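Local structure of putative tetR family transcriptional regulator (Streptomyces coelicolor A3, 2Q24) at residues Asp18-Ala23 against Glu59-Ala64; Val25-Phe28 against Asp34-Leu37. The protein probably binds regulatory DNA as a dimeric transcription factor of the TetR family, through an N-terminal helix-turn-helix domain. All coordinates share one frame; numbering follows the deposited sequence.

Contact 1: residues Asp18-Ala23 against Glu59-Ala64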
# COMPACT_ATOMS: atom_id res chain seq x y z
N ASP B 18 -15.36 0.69 -4.49
CA ASP B 18 -14.45 1.02 -5.59
C ASP B 18 -15.11 2.07 -6.51
O ASP B 18 -14.44 2.98 -7.01
CB ASP B 18 -14.11 -0.23 -6.40
CG ASP B 18 -12.69 -0.77 -6.14
OD1 ASP B 18 -11.98 -0.35 -5.19
OD2 ASP B 18 -12.28 -1.67 -6.91
N LYS B 19 -16.43 1.97 -6.72
CA LYS B 19 -17.11 2.94 -7.56
C LYS B 19 -17.12 4.33 -6.98
O LYS B 19 -16.85 5.30 -7.69
CB LYS B 19 -18.53 2.49 -7.94
CG LYS B 19 -18.54 1.73 -9.25
CD LYS B 19 -19.87 1.05 -9.50
CE LYS B 19 -21.02 2.01 -9.46
NZ LYS B 19 -22.31 1.41 -9.94
N ILE B 20 -17.42 4.42 -5.69
CA ILE B 20 -17.49 5.70 -5.00
C ILE B 20 -16.12 6.32 -5.03
O ILE B 20 -15.98 7.51 -5.35
CB ILE B 20 -17.98 5.53 -3.52
CG1 ILE B 20 -19.49 5.25 -3.49
CG2 ILE B 20 -17.72 6.82 -2.72
CD1 ILE B 20 -20.00 4.84 -2.07
N LEU B 21 -15.11 5.51 -4.67
CA LEU B 21 -13.75 6.03 -4.53
C LEU B 21 -13.16 6.47 -5.87
O LEU B 21 -12.52 7.51 -5.94
CB LEU B 21 -12.84 5.04 -3.79
CG LEU B 21 -13.36 4.74 -2.37
CD1 LEU B 21 -12.42 3.76 -1.70
CD2 LEU B 21 -13.52 6.03 -1.50
N ALA B 22 -13.42 5.71 -6.93
CA ALA B 22 -12.99 6.10 -8.27
C ALA B 22 -13.63 7.43 -8.68
O ALA B 22 -12.95 8.34 -9.15
CB ALA B 22 -13.34 5.00 -9.27
N ALA B 23 -14.94 7.53 -8.46
CA ALA B 23 -15.67 8.78 -8.71
C ALA B 23 -15.15 9.95 -7.86
O ALA B 23 -14.99 11.07 -8.39
CB ALA B 23 -17.20 8.58 -8.49
N GLU B 59 -13.39 14.84 4.53
CA GLU B 59 -11.97 14.45 4.61
C GLU B 59 -11.75 12.93 4.68
O GLU B 59 -10.73 12.42 4.19
CB GLU B 59 -11.16 15.22 5.67
CG GLU B 59 -11.86 15.92 6.78
CD GLU B 59 -12.89 16.95 6.34
OE1 GLU B 59 -12.54 18.04 5.83
OE2 GLU B 59 -14.07 16.65 6.53
N ALA B 60 -12.70 12.21 5.27
CA ALA B 60 -12.58 10.75 5.30
C ALA B 60 -12.74 10.20 3.87
O ALA B 60 -12.04 9.26 3.47
CB ALA B 60 -13.58 10.18 6.21
N LEU B 61 -13.66 10.79 3.11
CA LEU B 61 -13.84 10.43 1.68
C LEU B 61 -12.60 10.72 0.86
O LEU B 61 -12.13 9.86 0.11
CB LEU B 61 -15.08 11.14 1.06
CG LEU B 61 -15.40 10.73 -0.38
CD1 LEU B 61 -15.64 9.21 -0.46
CD2 LEU B 61 -16.60 11.53 -0.96
N ILE B 62 -12.04 11.91 1.01
CA ILE B 62 -10.81 12.28 0.28
C ILE B 62 -9.67 11.32 0.63
O ILE B 62 -9.02 10.79 -0.27
CB ILE B 62 -10.37 13.72 0.67
CG1 ILE B 62 -11.40 14.72 0.12
CG2 ILE B 62 -8.97 14.05 0.12
CD1 ILE B 62 -11.38 16.07 0.86
N GLU B 63 -9.45 11.10 1.92
CA GLU B 63 -8.37 10.16 2.33
C GLU B 63 -8.54 8.76 1.76
O GLU B 63 -7.61 8.19 1.18
CB GLU B 63 -8.24 10.09 3.87
CG GLU B 63 -7.25 9.00 4.25
CD GLU B 63 -6.92 8.94 5.70
OE1 GLU B 63 -7.12 9.94 6.42
OE2 GLU B 63 -6.49 7.84 6.12
N ALA B 64 -9.73 8.19 1.95
CA ALA B 64 -10.04 6.85 1.38
C ALA B 64 -9.86 6.77 -0.15
O ALA B 64 -9.31 5.79 -0.68
CB ALA B 64 -11.46 6.43 1.75
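Leu21 and Ile20 of the first helix of the TetR-type DNA-binding domain meet Leu61 and Ala64 of helix 58-75, which runs on from that domain towards the C-terminal part of the TetR fold. The two short segments stand almost square to each other, with an angle of 94° between their directions and 9.7 Å between their axes at closest approach. Backbones are therefore well apart, and methyl groups do most of the bridging.

Leu61 reaches in with one branch. Its CB points neither toward helix 17-31 nor away from it, yet the end of the side chain comes nearer: with CG anti to the backbone N (chi1 -175°) and chi2 at 59°, the CD1 methyl is carried over to that helix. CD1 lands between two neighbours: it is 3.9 Å from CG2 of Ile20, the two side chains crossing at about a right angle, and 4.0 Å from CD2 of Leu21. Ile20 offers its short branch here; CG1 is turned beside the backbone N.

Leu21 spreads its two methyls over Ala64, with CD2 also against Leu61. Its CG is anti to its own carbonyl carbon (chi1 -60°), and the fork that follows gives each methyl a different part of Ala64. No hydrogen bond links the segments, and all four touching residues are buried. Phe55, in the loop before helix 58-75, packs on Leu21, Leu61 and Ala64. At the polar margin Asp18 OD1 is hydrogen-bonded to Asn68 ND2, a second tie between the same two helices.

At Ala64 the fork divides between side chain and backbone: Leu21 CD2 sits 3.9 Å from Ala64 CB, and Leu21 CD1 is 3.9 Å from Ala64 O.

Contact 2: residues Val25-Phe28 against Asp34-Leu37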
# COMPACT_ATOMS: atom_id res chain seq x y z
N VAL B 25 -12.04 10.35 -6.67
CA VAL B 25 -10.78 10.79 -7.21
C VAL B 25 -11.00 11.68 -8.44
O VAL B 25 -10.36 12.71 -8.56
CB VAL B 25 -9.89 9.58 -7.60
CG1 VAL B 25 -8.69 10.02 -8.48
CG2 VAL B 25 -9.43 8.83 -6.33
N ARG B 26 -11.90 11.26 -9.33
CA ARG B 26 -12.18 11.98 -10.57
C ARG B 26 -12.68 13.39 -10.23
O ARG B 26 -12.15 14.40 -10.72
CB ARG B 26 -13.23 11.17 -11.36
CG ARG B 26 -13.55 11.57 -12.80
CD ARG B 26 -14.70 10.66 -13.34
NE ARG B 26 -14.66 9.31 -12.72
CZ ARG B 26 -15.70 8.48 -12.57
NH1 ARG B 26 -16.92 8.81 -12.99
NH2 ARG B 26 -15.51 7.30 -11.98
N VAL B 27 -13.67 13.46 -9.35
CA VAL B 27 -14.31 14.74 -9.04
C VAL B 27 -13.40 15.66 -8.19
O VAL B 27 -13.33 16.86 -8.43
CB VAL B 27 -15.71 14.54 -8.37
CG1 VAL B 27 -16.36 15.90 -8.03
CG2 VAL B 27 -16.65 13.75 -9.28
N PHE B 28 -12.72 15.11 -7.19
CA PHE B 28 -11.81 15.93 -6.40
C PHE B 28 -10.62 16.39 -7.24
O PHE B 28 -10.15 17.51 -7.06
CB PHE B 28 -11.33 15.21 -5.14
CG PHE B 28 -12.35 15.20 -4.02
CD1 PHE B 28 -12.86 16.39 -3.50
CD2 PHE B 28 -12.81 13.99 -3.51
CE1 PHE B 28 -13.81 16.38 -2.49
CE2 PHE B 28 -13.76 13.97 -2.48
CZ PHE B 28 -14.25 15.16 -1.97
N ASP B 34 -14.29 22.57 -4.38
CA ASP B 34 -15.56 23.05 -4.92
C ASP B 34 -16.43 21.82 -5.20
O ASP B 34 -17.58 21.96 -5.59
N ALA B 35 -15.85 20.64 -5.00
CA ALA B 35 -16.54 19.39 -5.28
C ALA B 35 -17.81 19.26 -4.43
O ALA B 35 -17.79 19.49 -3.22
CB ALA B 35 -15.62 18.22 -5.04
N HIS B 36 -18.91 18.94 -5.09
CA HIS B 36 -20.16 18.67 -4.40
C HIS B 36 -20.23 17.18 -4.21
O HIS B 36 -19.97 16.42 -5.15
CB HIS B 36 -21.33 19.16 -5.23
CG HIS B 36 -21.62 20.62 -5.07
ND1 HIS B 36 -21.11 21.59 -5.91
CD2 HIS B 36 -22.34 21.28 -4.13
CE1 HIS B 36 -21.54 22.78 -5.52
NE2 HIS B 36 -22.28 22.62 -4.44
N LEU B 37 -20.58 16.74 -3.01
CA LEU B 37 -20.65 15.31 -2.71
C LEU B 37 -21.75 14.59 -3.52
O LEU B 37 -21.58 13.40 -3.85
CB LEU B 37 -20.81 15.06 -1.21
CG LEU B 37 -19.63 15.52 -0.34
CD1 LEU B 37 -19.92 15.32 1.13
CD2 LEU B 37 -18.33 14.80 -0.76
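Phe28 meets the methyl of Ala35 with the CD1-CE1 part of its ring, CE1 lying 3.6 Å and CD1 3.7 Å from Ala35 CB. The methyl comes in obliquely to the ring. Phe28 carries its CG beside the backbone N and anti to the carbonyl carbon (chi1 -78°), and this turns the ring out from helix 17-31 to lie near the returning chain. Farther along the ring, CZ has a looser neighbour in Leu37 CD2, 4.3 Å away; Leu37 starts off pointing away from the helix, and its branched end bends back to the ring.

Val27 completes the grip on Ala35. With CG1 anti to its backbone N (chi1 180°), it extends that methyl to within 3.9 Å of Ala35 CB, so the alanine is held by Val27 and Phe28 together. The carbonyl oxygen of Ala35 accepts a hydrogen bond from Arg58 NH2, fastening the same residue to the start of helix 58-75. Ile40 of helix 37-43 packs on both Val27 and Phe28, carrying the apolar layer on into the next helix.

No hydrogen bond joins the two segments. His36 sits at the N-cap position of helix 37-43. This is the packing of a first helix against the loop that runs into, and at its end already belongs to, the predicted helix-turn-helix in the three-helix DNA-binding domain of TetR proteins.

In the fold
Both contacts hang on helix 17-31: contact 1 uses its earlier turns and contact 2 its later ones, and contact 2 is nested within the loop that contact 1 closes. Their centres are 10 Å apart, and they merge into one apolar core, since Ile62 CG1 lies 3.6 Å from Phe28 CZ and Leu61 CD2 lies 3.7 Å from Leu37 CD2. All four touching residues of contact 1 are buried, and it joins aliphatic groups of two helices; contact 2 brings in an aromatic ring against a loop, and its Leu37 is partly exposed. Glu63, within segment 59-64 but not part of the packing, lies near the second subunit, whereas no other chain of the assembly touches contact 2.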